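Local coordinates for DegV domain-containing protein Cgl2349/cg2579 (PDB 3EGL) that binds long-chain fatty acids such as palmitate and may play a role in lipid transport or fatty acid metabolism, at residues D90-S93 against V94-V97. Numbering follows the deposited sequence.
Sequences DDDS and VRVV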
loop_
_atom_site.group_PDB
_atom_site.type_symbol
_atom_site.label_atom_id
_atom_site.label_comp_id
_atom_site.label_asym_id
_atom_site.label_seq_id
_atom_site.Cartn_x
_atom_site.Cartn_y
_atom_site.Cartn_z
ATOM N N ASP A 90 18.937 -6.219 18.687
ATOM C CA ASP A 90 20.320 -6.053 18.216
ATOM C C ASP A 90 20.374 -5.417 16.856
ATOM O O ASP A 90 19.502 -5.651 16.018
ATOM C CB ASP A 90 21.015 -7.402 18.110
ATOM C CG ASP A 90 21.096 -8.110 19.440
ATOM O OD1 ASP A 90 20.988 -7.436 20.482
ATOM O OD2 ASP A 90 21.258 -9.347 19.445
ATOM N N ASP A 91 21.405 -4.601 16.642
ATOM C CA ASP A 91 21.657 -3.974 15.349
ATOM C C ASP A 91 21.247 -4.832 14.147
ATOM O O ASP A 91 21.665 -6.001 13.966
ATOM C CB ASP A 91 23.139 -3.579 15.226
ATOM C CG ASP A 91 23.349 -2.437 14.219
ATOM O OD1 ASP A 91 22.859 -1.293 14.515
ATOM O OD2 ASP A 91 23.974 -2.700 13.144
ATOM N N ASP A 92 20.380 -4.229 13.361
ATOM C CA ASP A 92 19.879 -4.792 12.127
ATOM C C ASP A 92 19.222 -6.183 12.194
ATOM O O ASP A 92 19.219 -6.911 11.207
ATOM C CB ASP A 92 20.949 -4.724 11.022
ATOM C CG ASP A 92 20.324 -4.639 9.593
ATOM O OD1 ASP A 92 19.236 -3.972 9.395
ATOM O OD2 ASP A 92 20.944 -5.261 8.685
ATOM N N SER A 93 18.641 -6.549 13.328
ATOM C CA SER A 93 17.788 -7.735 13.374
ATOM C C SER A 93 16.483 -7.450 12.668
ATOM O O SER A 93 15.899 -8.341 12.067
ATOM C CB SER A 93 17.435 -8.069 14.813
ATOM O OG SER A 93 18.602 -8.393 15.552
ATOM N N VAL A 94 16.012 -6.213 12.807
ATOM C CA VAL A 94 14.809 -5.767 12.187
ATOM C C VAL A 94 15.132 -4.635 11.229
ATOM O O VAL A 94 15.630 -3.564 11.652
ATOM C CB VAL A 94 13.766 -5.223 13.211
ATOM C CG1 VAL A 94 12.483 -4.753 12.445
ATOM C CG2 VAL A 94 13.416 -6.272 14.222
ATOM N N ARG A 95 14.841 -4.849 9.950
ATOM C CA ARG A 95 15.039 -3.804 9.000
ATOM C C ARG A 95 13.673 -3.181 8.597
ATOM O O ARG A 95 12.815 -3.868 8.029
ATOM C CB ARG A 95 15.756 -4.379 7.814
ATOM C CG ARG A 95 15.840 -3.432 6.642
ATOM C CD ARG A 95 17.020 -2.511 6.735
ATOM N NE ARG A 95 18.300 -3.221 6.882
ATOM C CZ ARG A 95 19.218 -3.323 5.925
ATOM N NH1 ARG A 95 18.989 -2.773 4.726
ATOM N NH2 ARG A 95 20.376 -3.964 6.165
ATOM N N VAL A 96 13.482 -1.898 8.908
ATOM C CA VAL A 96 12.252 -1.167 8.561
ATOM C C VAL A 96 12.406 -0.445 7.192
ATOM O O VAL A 96 13.203 0.461 7.055
ATOM C CB VAL A 96 11.894 -0.093 9.646
ATOM C CG1 VAL A 96 10.578 0.599 9.294
ATOM C CG2 VAL A 96 11.805 -0.723 10.996
ATOM N N VAL A 97 11.619 -0.841 6.205
ATOM C CA VAL A 97 11.684 -0.223 4.894
ATOM C C VAL A 97 10.974 1.124 5.031
ATOM O O VAL A 97 9.879 1.187 5.633
ATOM C CB VAL A 97 10.983 -1.112 3.831
ATOM C CG1 VAL A 97 10.991 -0.470 2.392
ATOM C CG2 VAL A 97 11.608 -2.479 3.796
HETATM O O HOH W 1 16.982 -4.081 14.794
HETATM O O HOH W 2 17.699 -2.193 13.277
#
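Asp92 and Arg95 form a local salt bridge where a type II beta turn, Asp90 to Ser93, delivers the chain from helix 78-86 into strand 94-97, the outermost strand on its side of the five-stranded mixed sheet in this DegV fold. The guanidinium grips the carboxylate side-on, one nitrogen to each oxygen. Arg95 NE lies 2.8 Å from Asp92 OD1, on the syn lone pair of that oxygen, and the Arg95 NH2 to Asp92 OD2 bond of 2.9 Å is almost straight at 175°. The two groups are nearly coplanar, their planes 30° apart, with Asp92 CG at the guanidinium edge. Bends at chi2 and chi3 lead the arginine chain out across the strand, so that its NE/NH2 edge faces the Asp92 carboxylate. This two-point hold restricts rotation of both ends; Gln124 OE1 also accepts from Arg95 NH2, and Tyr127 adds a cation-pi contact.

The turn is closed by bonds to one carbonyl: Asp90 O receives Ser93 N at 3.0 Å and Ser93 OG at 2.9 Å, both from the same face of its plane. Two waters tie the turn to the first strand residue. One accepts from Val94 N and lies within hydrogen-bonding distance of Asp90 O, to which it may donate, although other acceptors compete for its protons; the other donates to Val94 O and takes a weak bond from Asp92 N.

The buried Val94 side chain packs on Tyr54, Ala86 and Phe89. Backbone bonds from Ser93 and Arg95 to Val66 begin the parallel pairing with strand 66-69. Besides meeting NE, Asp92 OD1 lies 3.8 Å from Arg95 CB.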